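Local coordinates for protein glycerophosphodiester phosphodiesterase (Parabacteroides distasonis, PDB 3NO3) that belongs to the glycerophosphoryl diester phosphodiesterase family, is built as a TIM barrel and carries a bound magnesium ion, at residues A[143-147]-A[169-173]; A[43-49]-A[63-68]; A[30-36]-A[95-99]. All blocks are in the same frame, centred on the assembly; numbering follows the deposited sequence.

Interaction 1: residues A[143-147]-A[169-173]; sequences CKEFI and ELGFT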
ATOM      1  N   CYS A 143      -3.622 -12.385   0.581  1.00 15.32           N
ATOM      2  CA  CYS A 143      -2.222 -12.465   1.045  1.00 14.85           C
ATOM      3  C   CYS A 143      -1.627 -13.850   0.785  1.00 15.56           C
ATOM      4  O   CYS A 143      -0.545 -13.952   0.272  1.00 14.50           O
ATOM      5  CB  CYS A 143      -2.135 -12.168   2.533  1.00 15.50           C
ATOM      6  SG  CYS A 143      -2.528 -10.438   3.009  1.00 16.51           S
ATOM      7  N   LYS A 144      -2.361 -14.904   1.123  1.00 15.27           N
ATOM      8  CA  LYS A 144      -1.837 -16.266   0.933  1.00 17.01           C
ATOM      9  C   LYS A 144      -1.573 -16.578  -0.547  1.00 16.75           C
ATOM     10  O   LYS A 144      -0.546 -17.207  -0.898  1.00 16.19           O
ATOM     11  CB  LYS A 144      -2.798 -17.303   1.548  1.00 18.15           C
ATOM     12  CG  LYS A 144      -2.755 -17.418   3.096  1.00 21.37           C
ATOM     13  CD  LYS A 144      -3.867 -18.400   3.572  1.00 24.36           C
ATOM     14  CE  LYS A 144      -3.686 -18.847   4.973  1.00 27.73           C
ATOM     15  NZ  LYS A 144      -4.864 -19.697   5.351  1.00 31.02           N
ATOM     16  N   GLU A 145      -2.456 -16.100  -1.422  1.00 16.52           N
ATOM     17  CA  GLU A 145      -2.248 -16.274  -2.866  1.00 16.42           C
ATOM     18  C   GLU A 145      -1.078 -15.463  -3.385  1.00 15.41           C
ATOM     19  O   GLU A 145      -0.311 -15.964  -4.190  1.00 16.05           O
ATOM     20  CB  GLU A 145      -3.541 -15.924  -3.627  1.00 16.64           C
ATOM     21  CG  GLU A 145      -3.550 -16.342  -5.108  1.00 19.10           C
ATOM     22  CD  GLU A 145      -3.443 -17.847  -5.358  1.00 20.22           C
ATOM     23  OE1 GLU A 145      -3.347 -18.674  -4.420  1.00 22.81           O
ATOM     24  OE2 GLU A 145      -3.426 -18.221  -6.552  1.00 22.87           O
ATOM     25  N   PHE A 146      -0.887 -14.227  -2.916  1.00 16.13           N
ATOM     26  CA  PHE A 146       0.339 -13.489  -3.281  1.00 15.56           C
ATOM     27  C   PHE A 146       1.634 -14.205  -2.822  1.00 16.09           C
ATOM     28  O   PHE A 146       2.596 -14.357  -3.576  1.00 17.36           O
ATOM     29  CB  PHE A 146       0.335 -12.072  -2.685  1.00 15.08           C
ATOM     30  CG  PHE A 146      -0.585 -11.097  -3.381  1.00 15.62           C
ATOM     31  CD1 PHE A 146      -0.465 -10.837  -4.748  1.00 15.17           C
ATOM     32  CD2 PHE A 146      -1.488 -10.349  -2.639  1.00 16.33           C
ATOM     33  CE1 PHE A 146      -1.287  -9.888  -5.387  1.00 14.25           C
ATOM     34  CE2 PHE A 146      -2.352  -9.439  -3.267  1.00 14.45           C
ATOM     35  CZ  PHE A 146      -2.232  -9.200  -4.642  1.00 14.22           C
ATOM     36  N   ILE A 147       1.615 -14.708  -1.604  1.00 16.35           N
ATOM     37  CA  ILE A 147       2.752 -15.468  -1.068  1.00 17.94           C
ATOM     38  C   ILE A 147       3.037 -16.717  -1.947  1.00 18.52           C
ATOM     39  O   ILE A 147       4.196 -16.979  -2.313  1.00 20.58           O
ATOM     40  CB  ILE A 147       2.497 -15.839   0.431  1.00 17.97           C
ATOM     41  CG1 ILE A 147       2.553 -14.570   1.317  1.00 16.85           C
ATOM     42  CG2 ILE A 147       3.531 -16.893   0.952  1.00 19.16           C
ATOM     43  CD1 ILE A 147       1.856 -14.748   2.679  1.00 13.71           C
ATOM     44  N   GLU A 169       5.341 -17.628  10.073  1.00 24.66           N
ATOM     45  CA  GLU A 169       5.003 -19.040   9.815  0.55 26.21           C
ATOM     46  C   GLU A 169       4.164 -19.225   8.535  1.00 25.60           C
ATOM     47  O   GLU A 169       4.307 -20.233   7.820  1.00 26.30           O
ATOM     48  CB  GLU A 169       4.279 -19.651  11.013  0.55 27.01           C
ATOM     49  CG  GLU A 169       4.174 -21.200  10.934  0.55 30.15           C
ATOM     50  CD  GLU A 169       3.607 -21.823  12.193  0.55 34.16           C
ATOM     51  OE1 GLU A 169       3.278 -21.073  13.162  0.55 38.52           O
ATOM     52  OE2 GLU A 169       3.487 -23.067  12.210  0.55 34.87           O
ATOM     53  N   LEU A 170       3.302 -18.252   8.254  1.00 24.83           N
ATOM     54  CA  LEU A 170       2.464 -18.214   7.029  1.00 24.30           C
ATOM     55  C   LEU A 170       3.213 -17.746   5.761  1.00 22.71           C
ATOM     56  O   LEU A 170       2.641 -17.811   4.667  1.00 22.84           O
ATOM     57  CB  LEU A 170       1.169 -17.384   7.261  1.00 23.31           C
ATOM     58  CG  LEU A 170       0.173 -18.049   8.267  1.00 25.66           C
ATOM     59  CD1 LEU A 170      -0.911 -17.090   8.770  1.00 24.77           C
ATOM     60  CD2 LEU A 170      -0.505 -19.293   7.694  1.00 26.92           C
ATOM     61  N   GLY A 171       4.483 -17.337   5.885  1.00 21.53           N
ATOM     62  CA  GLY A 171       5.264 -16.833   4.741  1.00 21.02           C
ATOM     63  C   GLY A 171       5.146 -15.346   4.476  1.00 19.73           C
ATOM     64  O   GLY A 171       5.600 -14.867   3.441  1.00 19.21           O
ATOM     65  N   PHE A 172       4.613 -14.578   5.415  1.00 19.30           N
ATOM     66  CA  PHE A 172       4.626 -13.123   5.256  1.00 18.48           C
ATOM     67  C   PHE A 172       6.039 -12.610   5.404  1.00 19.68           C
ATOM     68  O   PHE A 172       6.851 -13.226   6.118  1.00 19.34           O
ATOM     69  CB  PHE A 172       3.749 -12.445   6.305  1.00 19.10           C
ATOM     70  CG  PHE A 172       2.257 -12.542   6.038  1.00 17.19           C
ATOM     71  CD1 PHE A 172       1.516 -13.641   6.436  1.00 19.27           C
ATOM     72  CD2 PHE A 172       1.603 -11.518   5.350  1.00 16.58           C
ATOM     73  CE1 PHE A 172       0.137 -13.705   6.180  1.00 19.02           C
ATOM     74  CE2 PHE A 172       0.258 -11.594   5.102  1.00 16.78           C
ATOM     75  CZ  PHE A 172      -0.476 -12.666   5.524  1.00 18.64           C
ATOM     76  N   THR A 173       6.336 -11.502   4.730  1.00 18.88           N
ATOM     77  CA  THR A 173       7.596 -10.819   4.881  1.00 20.23           C
ATOM     78  C   THR A 173       7.478  -9.550   5.755  1.00 20.31           C
ATOM     79  O   THR A 173       8.498  -8.946   6.046  1.00 21.58           O
ATOM     80  CB  THR A 173       8.209 -10.432   3.522  1.00 20.13           C
ATOM     81  OG1 THR A 173       7.403  -9.415   2.938  1.00 19.20           O
ATOM     82  CG2 THR A 173       8.288 -11.641   2.613  1.00 21.84           C
TER
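I147 and F172 make the centre of this contact. No hydrogen bond joins the two segments, so the contact is made by apolar packing. Following I147 outward, CB carries two branches. CG2 lies near the backbone oxygens of L170 and G171. CG1 is anti to the carbonyl carbon (chi1 -70°). Beyond it, chi2 is extended (160°), which sends CD1 over the F172 ring. I147 CD1 lies 3.9 Å from the centroid of the F172 ring and only 8° off the ring normal. It is a CH-pi contact over the middle of one face. I147 CD1 also touches L170 O at 3.7 Å.

C143, one helical turn before I147, meets another part of the ring. C143 CB approaches F172 CZ obliquely at 3.5 Å. C143 SG lies at the ring edge, 4.9 Å from the F172 centroid, a Cys sulfur-aromatic contact. K144 adds a looser apolar touch on the exposed side, with K144 CE 4.2 Å from L170 CD2.

G171 follows helix 164-169 with positive phi and forms a Schellman motif. The backbone of G171 lies against I147, with G171 O 3.7 Å from I147 CG1. The turn probably helps to bring it there.

The contact joins helix 140-149 to the loop that leads from helix 164-169 into strand 174-178. C143 also touches Y157 and I147 touches V155, both of strand 155-157. F146 turns instead to helix 110-126 and stacks with Y135. The loop is tied to the barrel at T173, which bonds through its backbone to V155 and T198.

Interaction 2: residues A[43-49]-A[63-68]; sequences HLTADNV and IQSCTY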
ATOM      1  N   HIS A  43      -9.111  -2.744  -6.827  1.00 13.40           N
ATOM      2  CA  HIS A  43     -10.282  -3.629  -6.922  1.00 13.87           C
ATOM      3  C   HIS A  43     -10.333  -4.299  -8.307  1.00 13.54           C
ATOM      4  O   HIS A  43      -9.898  -3.718  -9.303  1.00 14.59           O
ATOM      5  CB  HIS A  43     -11.573  -2.847  -6.860  1.00 13.43           C
ATOM      6  CG  HIS A  43     -11.782  -2.038  -5.632  1.00 12.59           C
ATOM      7  ND1 HIS A  43     -12.589  -2.463  -4.603  1.00 12.71           N
ATOM      8  CD2 HIS A  43     -11.395  -0.778  -5.318  1.00 12.60           C
ATOM      9  CE1 HIS A  43     -12.635  -1.523  -3.676  1.00 12.95           C
ATOM     10  NE2 HIS A  43     -11.909  -0.495  -4.078  1.00 14.07           N
ATOM     11  N   LEU A  44     -10.958  -5.458  -8.346  1.00 13.09           N
ATOM     12  CA  LEU A  44     -11.339  -6.204  -9.520  1.00 12.83           C
ATOM     13  C   LEU A  44     -12.841  -5.938  -9.802  1.00 13.49           C
ATOM     14  O   LEU A  44     -13.726  -6.229  -8.951  1.00 13.96           O
ATOM     15  CB  LEU A  44     -11.077  -7.713  -9.317  1.00 12.86           C
ATOM     16  CG  LEU A  44     -11.088  -8.592 -10.571  1.00 15.68           C
ATOM     17  CD1 LEU A  44      -9.947  -8.212 -11.581  1.00 11.15           C
ATOM     18  CD2 LEU A  44     -11.040 -10.128 -10.153  1.00  9.11           C
ATOM     19  N   THR A  45     -13.127  -5.407 -10.994  1.00 12.66           N
ATOM     20  CA  THR A  45     -14.502  -5.179 -11.459  1.00 13.13           C
ATOM     21  C   THR A  45     -15.165  -6.544 -11.773  1.00 14.39           C
ATOM     22  O   THR A  45     -14.477  -7.570 -11.824  1.00 13.63           O
ATOM     23  CB  THR A  45     -14.558  -4.265 -12.690  1.00 13.68           C
ATOM     24  OG1 THR A  45     -13.998  -4.954 -13.831  1.00 12.37           O
ATOM     25  CG2 THR A  45     -13.839  -2.874 -12.441  1.00 13.44           C
ATOM     26  N   ALA A  46     -16.489  -6.535 -11.939  1.00 14.43           N
ATOM     27  CA  ALA A  46     -17.279  -7.726 -12.280  1.00 15.78           C
ATOM     28  C   ALA A  46     -16.720  -8.478 -13.493  1.00 15.68           C
ATOM     29  O   ALA A  46     -16.684  -9.728 -13.522  1.00 14.89           O
ATOM     30  CB  ALA A  46     -18.774  -7.327 -12.548  1.00 16.12           C
ATOM     31  N   ASP A  47     -16.299  -7.686 -14.483  1.00 15.63           N
ATOM     32  CA  ASP A  47     -15.667  -8.166 -15.707  1.00 16.67           C
ATOM     33  C   ASP A  47     -14.136  -8.257 -15.679  1.00 15.94           C
ATOM     34  O   ASP A  47     -13.499  -8.276 -16.737  1.00 15.13           O
ATOM     35  CB  ASP A  47     -16.211  -7.381 -16.947  1.00 16.84           C
ATOM     36  CG  ASP A  47     -15.830  -5.920 -16.979  1.00 18.66           C
ATOM     37  OD1 ASP A  47     -15.590  -5.283 -15.921  1.00 17.28           O
ATOM     38  OD2 ASP A  47     -15.773  -5.369 -18.113  1.00 18.63           O
ATOM     39  N   ASN A  48     -13.558  -8.373 -14.486  1.00 15.21           N
ATOM     40  CA  ASN A  48     -12.146  -8.708 -14.265  1.00 14.83           C
ATOM     41  C   ASN A  48     -11.134  -7.658 -14.773  1.00 14.35           C
ATOM     42  O   ASN A  48     -10.046  -8.001 -15.175  1.00 15.03           O
ATOM     43  CB  ASN A  48     -11.789 -10.111 -14.774  1.00 16.67           C
ATOM     44  CG  ASN A  48     -12.532 -11.222 -14.045  1.00 17.03           C
ATOM     45  OD1 ASN A  48     -13.241 -10.998 -13.073  1.00 18.57           O
ATOM     46  ND2 ASN A  48     -12.340 -12.448 -14.516  1.00 20.87           N
ATOM     47  N   VAL A  49     -11.506  -6.382 -14.685  1.00 14.44           N
ATOM     48  CA  VAL A  49     -10.605  -5.261 -14.920  1.00 13.53           C
ATOM     49  C   VAL A  49     -10.151  -4.737 -13.555  1.00 13.18           C
ATOM     50  O   VAL A  49     -10.965  -4.552 -12.627  1.00 13.04           O
ATOM     51  CB  VAL A  49     -11.248  -4.157 -15.752  1.00 12.42           C
ATOM     52  CG1 VAL A  49     -10.263  -2.939 -15.951  1.00 10.74           C
ATOM     53  CG2 VAL A  49     -11.747  -4.692 -17.110  1.00 13.72           C
ATOM     54  N   ILE A  63     -18.020  -1.159  -6.904  1.00 15.01           N
ATOM     55  CA  ILE A  63     -17.003  -1.378  -7.962  1.00 14.66           C
ATOM     56  C   ILE A  63     -16.908  -2.852  -8.349  1.00 14.64           C
ATOM     57  O   ILE A  63     -16.921  -3.183  -9.511  1.00 13.57           O
ATOM     58  CB  ILE A  63     -15.598  -0.837  -7.534  1.00 13.73           C
ATOM     59  CG1 ILE A  63     -15.625   0.711  -7.476  1.00 13.18           C
ATOM     60  CG2 ILE A  63     -14.491  -1.313  -8.500  1.00 13.87           C
ATOM     61  CD1 ILE A  63     -14.390   1.300  -6.803  1.00 14.40           C
ATOM     62  N   GLN A  64     -16.888  -3.729  -7.348  1.00 15.52           N
ATOM     63  CA  GLN A  64     -16.681  -5.152  -7.566  1.00 15.39           C
ATOM     64  C   GLN A  64     -17.833  -5.930  -8.229  1.00 15.47           C
ATOM     65  O   GLN A  64     -17.617  -7.062  -8.688  1.00 16.00           O
ATOM     66  CB  GLN A  64     -16.209  -5.820  -6.267  1.00 15.34           C
ATOM     67  CG  GLN A  64     -14.806  -5.362  -5.785  1.00 15.90           C
ATOM     68  CD  GLN A  64     -14.468  -5.920  -4.421  1.00 16.08           C
ATOM     69  OE1 GLN A  64     -15.059  -6.933  -3.978  1.00 12.05           O
ATOM     70  NE2 GLN A  64     -13.520  -5.282  -3.746  1.00 12.83           N
ATOM     71  N   SER A  65     -19.030  -5.332  -8.258  1.00 15.17           N
ATOM     72  CA  SER A  65     -20.179  -5.910  -8.938  1.00 14.50           C
ATOM     73  C   SER A  65     -20.536  -5.165 -10.199  1.00 14.66           C
ATOM     74  O   SER A  65     -21.466  -5.597 -10.879  1.00 15.10           O
ATOM     75  CB  SER A  65     -21.382  -6.085  -7.983  1.00 15.83           C
ATOM     76  OG  SER A  65     -21.844  -4.863  -7.435  1.00 15.44           O
ATOM     77  N   CYS A  66     -19.782  -4.091 -10.553  1.00 14.76           N
ATOM     78  CA  CYS A  66     -20.093  -3.285 -11.726  1.00 15.09           C
ATOM     79  C   CYS A  66     -19.113  -3.683 -12.843  1.00 14.26           C
ATOM     80  O   CYS A  66     -17.993  -4.060 -12.566  1.00 14.09           O
ATOM     81  CB  CYS A  66     -19.964  -1.793 -11.435  1.00 15.12           C
ATOM     82  SG  CYS A  66     -21.404  -1.177 -10.588  1.00 18.22           S
ATOM     83  N   THR A  67     -19.500  -3.535 -14.085  1.00 15.09           N
ATOM     84  CA  THR A  67     -18.534  -3.668 -15.184  1.00 16.89           C
ATOM     85  C   THR A  67     -17.659  -2.420 -15.302  1.00 17.54           C
ATOM     86  O   THR A  67     -18.038  -1.326 -14.870  1.00 17.18           O
ATOM     87  CB  THR A  67     -19.204  -3.867 -16.518  1.00 17.27           C
ATOM     88  OG1 THR A  67     -19.994  -2.704 -16.793  1.00 19.81           O
ATOM     89  CG2 THR A  67     -20.043  -5.193 -16.556  1.00 18.47           C
ATOM     90  N   TYR A  68     -16.469  -2.582 -15.880  1.00 18.10           N
ATOM     91  CA  TYR A  68     -15.589  -1.427 -16.106  1.00 17.32           C
ATOM     92  C   TYR A  68     -16.281  -0.331 -16.960  1.00 17.52           C
ATOM     93  O   TYR A  68     -16.132   0.878 -16.687  1.00 17.53           O
ATOM     94  CB  TYR A  68     -14.228  -1.853 -16.677  1.00 16.74           C
ATOM     95  CG  TYR A  68     -13.356  -0.671 -17.000  1.00 15.60           C
ATOM     96  CD1 TYR A  68     -12.910   0.203 -15.991  1.00 14.96           C
ATOM     97  CD2 TYR A  68     -13.055  -0.360 -18.315  1.00 17.81           C
ATOM     98  CE1 TYR A  68     -12.163   1.330 -16.279  1.00 15.16           C
ATOM     99  CE2 TYR A  68     -12.291   0.773 -18.632  1.00 18.28           C
ATOM    100  CZ  TYR A  68     -11.852   1.611 -17.617  1.00 15.96           C
ATOM    101  OH  TYR A  68     -11.124   2.721 -17.964  1.00 16.76           O
TER
HETATM  102  O   HOH W   1     -15.212  -8.414  -8.483  1.00 14.03           O
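H43 and Q64 meet because each side chain leaves its backbone with CG anti to the carbonyl carbon, and the Q64 chain then runs extended. The Q64 amide thus reaches the edge of the imidazole. Q64 NE2 donates to H43 ND1 at 3.1 Å, with the donor close to the ring plane. The bond is fairly straight, 162° at the hydrogen, although the ring and amide planes are 53° apart. Q64 NE2 also bonds S106 O, which helps fix the amide. I63 CD1 lies over one face of the imidazole, offset toward its rim.

At the other end, D47 has CG between its backbone N and carbonyl carbon (chi1 67°). This holds the carboxylate beside the start of helix 68-71. D47 OD1 takes two bonds from opposite faces of its plane. Y68 N reaches D47 OD1 from the syn side at 2.8 Å, and T45 OG1 reaches D47 OD1 from the anti side at 2.6 Å. T45 OG1 in turn accepts from V49 N, so the hydroxyl links the turn to the carboxylate. V49 CG1 sits over one face of the Y68 ring, while V49 CG2 touches Y68 CB at 3.8 Å.

Between these ends, A46 N donates to C66 O at 3.0 Å. A water donates to both L44 O and Q64 O.

T45 to N48 form a type I beta turn between antiparallel strands 37-44 and 50-52, giving a beta hairpin. The 63-68 segment wraps this hairpin, with T67 as N-cap of the following helix. It is a local excursion from a TIM-barrel strand that also carries the magnesium ligands E39 and D41.

Interaction 3: residues A[30-36]-A[95-99]; sequences ASEIGAY and LKNIR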
ATOM      1  N   ALA A  30       4.351  11.806  -5.204  1.00 19.33           N
ATOM      2  CA  ALA A  30       5.149  10.907  -4.315  1.00 19.73           C
ATOM      3  C   ALA A  30       6.575  10.689  -4.825  1.00 20.51           C
ATOM      4  O   ALA A  30       7.548  10.773  -4.054  1.00 22.59           O
ATOM      5  CB  ALA A  30       4.457   9.563  -4.108  1.00 15.40           C
ATOM      6  N   SER A  31       6.691  10.435  -6.119  1.00 21.74           N
ATOM      7  CA  SER A  31       7.996  10.367  -6.809  1.00 22.11           C
ATOM      8  C   SER A  31       8.746  11.683  -6.749  1.00 22.95           C
ATOM      9  O   SER A  31       9.942  11.672  -6.435  1.00 24.57           O
ATOM     10  CB  SER A  31       7.818   9.925  -8.268  1.00 22.03           C
ATOM     11  OG  SER A  31       9.052   9.996  -8.981  1.00 23.19           O
ATOM     12  N   GLU A  32       8.064  12.797  -7.026  1.00 22.84           N
ATOM     13  CA  GLU A  32       8.688  14.135  -7.035  1.00 24.33           C
ATOM     14  C   GLU A  32       9.326  14.506  -5.683  1.00 24.95           C
ATOM     15  O   GLU A  32      10.433  15.079  -5.644  1.00 24.28           O
ATOM     16  CB  GLU A  32       7.698  15.203  -7.539  1.00 24.81           C
ATOM     17  CG  GLU A  32       8.354  16.589  -7.871  1.00 28.65           C
ATOM     18  CD  GLU A  32       7.399  17.613  -8.555  1.00 30.13           C
ATOM     19  OE1 GLU A  32       6.185  17.473  -8.343  1.00 28.08           O
ATOM     20  OE2 GLU A  32       7.879  18.582  -9.268  1.00 30.21           O
ATOM     21  N   ILE A  33       8.664  14.161  -4.580  1.00 24.22           N
ATOM     22  CA  ILE A  33       9.256  14.373  -3.236  1.00 25.05           C
ATOM     23  C   ILE A  33      10.310  13.339  -2.796  1.00 25.56           C
ATOM     24  O   ILE A  33      10.857  13.460  -1.714  1.00 25.80           O
ATOM     25  CB  ILE A  33       8.181  14.602  -2.133  1.00 24.81           C
ATOM     26  CG1 ILE A  33       7.403  13.346  -1.820  1.00 21.96           C
ATOM     27  CG2 ILE A  33       7.230  15.802  -2.532  1.00 24.13           C
ATOM     28  CD1 ILE A  33       6.527  13.470  -0.599  1.00 23.87           C
ATOM     29  N   GLY A  34      10.532  12.288  -3.580  1.00 25.67           N
ATOM     30  CA  GLY A  34      11.460  11.235  -3.220  1.00 25.65           C
ATOM     31  C   GLY A  34      11.024  10.344  -2.074  1.00 24.98           C
ATOM     32  O   GLY A  34      11.850   9.878  -1.307  1.00 24.55           O
ATOM     33  N   ALA A  35       9.725  10.109  -1.932  1.00 23.96           N
ATOM     34  CA  ALA A  35       9.251   9.159  -0.919  1.00 23.57           C
ATOM     35  C   ALA A  35       9.764   7.769  -1.305  1.00 23.19           C
ATOM     36  O   ALA A  35       9.946   7.507  -2.506  1.00 21.73           O
ATOM     37  CB  ALA A  35       7.717   9.201  -0.822  1.00 22.34           C
ATOM     38  N   TYR A  36      10.030   6.920  -0.304  1.00 22.40           N
ATOM     39  CA  TYR A  36      10.386   5.527  -0.545  1.00 22.99           C
ATOM     40  C   TYR A  36       9.339   4.810  -1.399  1.00 21.83           C
ATOM     41  O   TYR A  36       9.667   4.129  -2.383  1.00 22.42           O
ATOM     42  CB  TYR A  36      10.562   4.745   0.778  1.00 23.48           C
ATOM     43  CG  TYR A  36      10.809   3.256   0.544  1.00 24.16           C
ATOM     44  CD1 TYR A  36      12.067   2.807   0.158  1.00 28.30           C
ATOM     45  CD2 TYR A  36       9.777   2.317   0.655  1.00 26.65           C
ATOM     46  CE1 TYR A  36      12.304   1.465  -0.092  1.00 30.19           C
ATOM     47  CE2 TYR A  36      10.010   0.966   0.384  1.00 26.30           C
ATOM     48  CZ  TYR A  36      11.262   0.559   0.031  1.00 30.82           C
ATOM     49  OH  TYR A  36      11.502  -0.765  -0.245  1.00 33.49           O
ATOM     50  N   LEU A  95       8.651   6.192 -13.463  1.00 26.51           N
ATOM     51  CA  LEU A  95       9.075   6.780 -12.186  1.00 26.64           C
ATOM     52  C   LEU A  95       9.972   5.793 -11.434  1.00 28.24           C
ATOM     53  O   LEU A  95       9.504   4.993 -10.596  1.00 25.49           O
ATOM     54  CB  LEU A  95       7.847   7.161 -11.355  1.00 25.36           C
ATOM     55  CG  LEU A  95       6.874   8.175 -11.969  1.00 23.33           C
ATOM     56  CD1 LEU A  95       5.598   8.176 -11.118  1.00 17.87           C
ATOM     57  CD2 LEU A  95       7.482   9.569 -12.099  1.00 25.79           C
ATOM     58  N   LYS A  96      11.270   5.855 -11.739  1.00 30.13           N
ATOM     59  CA  LYS A  96      12.209   4.786 -11.366  1.00 32.40           C
ATOM     60  C   LYS A  96      12.601   4.702  -9.878  1.00 32.86           C
ATOM     61  O   LYS A  96      12.921   3.633  -9.361  1.00 33.74           O
ATOM     62  CB  LYS A  96      13.498   4.902 -12.212  1.00 34.30           C
ATOM     63  CG  LYS A  96      13.288   4.794 -13.743  1.00 36.78           C
ATOM     64  CD  LYS A  96      12.678   3.461 -14.174  1.00 36.99           C
ATOM     65  CE  LYS A  96      12.568   3.349 -15.741  1.00 39.66           C
ATOM     66  NZ  LYS A  96      11.979   2.037 -16.189  1.00 37.21           N
ATOM     67  N   ASN A  97      12.547   5.828  -9.207  1.00 33.11           N
ATOM     68  CA  ASN A  97      12.952   5.931  -7.819  1.00 34.11           C
ATOM     69  C   ASN A  97      11.980   5.323  -6.770  1.00 32.85           C
ATOM     70  O   ASN A  97      12.329   5.287  -5.594  1.00 34.82           O
ATOM     71  CB  ASN A  97      13.161   7.439  -7.500  1.00 34.94           C
ATOM     72  CG  ASN A  97      11.830   8.279  -7.650  1.00 35.68           C
ATOM     73  OD1 ASN A  97      10.904   7.870  -8.402  1.00 33.28           O
ATOM     74  ND2 ASN A  97      11.766   9.449  -6.972  1.00 34.59           N
ATOM     75  N   ILE A  98      10.781   4.883  -7.147  1.00 30.47           N
ATOM     76  CA  ILE A  98       9.758   4.656  -6.137  1.00 28.83           C
ATOM     77  C   ILE A  98       9.223   3.226  -6.108  1.00 26.52           C
ATOM     78  O   ILE A  98       9.057   2.590  -7.129  1.00 25.88           O
ATOM     79  CB  ILE A  98       8.655   5.716  -6.260  1.00 28.87           C
ATOM     80  CG1 ILE A  98       7.888   5.889  -4.941  1.00 30.76           C
ATOM     81  CG2 ILE A  98       7.733   5.456  -7.435  1.00 28.39           C
ATOM     82  CD1 ILE A  98       7.417   7.324  -4.771  1.00 33.17           C
ATOM     83  N   ARG A  99       9.039   2.742  -4.891  1.00 24.42           N
ATOM     84  CA  ARG A  99       8.483   1.444  -4.599  1.00 23.12           C
ATOM     85  C   ARG A  99       6.954   1.530  -4.679  1.00 21.35           C
ATOM     86  O   ARG A  99       6.372   2.523  -4.234  1.00 20.73           O
ATOM     87  CB  ARG A  99       8.875   1.071  -3.179  1.00 24.62           C
ATOM     88  CG  ARG A  99       8.826  -0.358  -2.882  1.00 25.33           C
ATOM     89  CD  ARG A  99      10.074  -1.014  -3.389  1.00 28.85           C
ATOM     90  NE  ARG A  99       9.943  -2.427  -3.134  1.00 30.12           N
ATOM     91  CZ  ARG A  99      10.767  -3.353  -3.569  1.00 33.28           C
ATOM     92  NH1 ARG A  99      11.877  -3.032  -4.267  1.00 33.94           N
ATOM     93  NH2 ARG A  99      10.503  -4.618  -3.233  1.00 35.64           N
TER
HETATM   94  O   HOH W   2      11.828   7.637  -4.232  1.00 40.99           O
HETATM   95  O   HOH W   3      12.195   3.611  -3.335  1.00 23.10           O
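I98 drives its CD1 into the tight part of the contact. Its CG1 lies anti to the backbone N (chi1 -157°), which carries CD1 toward A30 and A35. I98 CD1 touches A30 CB at 3.8 Å and A35 O at 3.4 Å, and it also lies against S31 N. Next to it, the strand start is fixed by R99 N donating to Y36 O at 2.9 Å. The Y36 and R99 side chains run side by side in the same direction. R99 CB lies over one face of the Y36 ring, and the guanidinium goes on to a salt bridge with D134.

The outer side is more polar and wetter. N97 ND2 donates to S31 O at 2.9 Å, which G34 N meets from the opposite face. S31 OG lies 2.9 Å from N97 OD1. Two waters bridge the backbones: one donates to A35 O and N97 O, the other to Y36 O and N97 O.

G34 closes helix 24-32 with a Schellman motif, and L95 to I98 form a type I turn after helix 85-94. The contact therefore binds two helix-to-strand loops where parallel strands 37-44 and 99-104 begin. Y36 also stacks on F220, and A30 touches A9 of strand 6-9.

The three contacts lie at separate places around one TIM barrel and do not touch. Interaction 1 is about 25 Å from interaction 2 and about 26 Å from interaction 3, centre to centre. Interactions 2 and 3 are about 29 Å apart between centres and about 17 Å at their nearest atoms. Interaction 3 lies just before strand 37-44 and interaction 2 at its end. The strand carries E39 and D41, which with E103 of strand 99-104 bind magnesium. The side chain of H43 in interaction 2 is about 9 Å from a bound magnesium ion, C143 in interaction 1 about 12 Å, and A30 in interaction 3 about 14 Å.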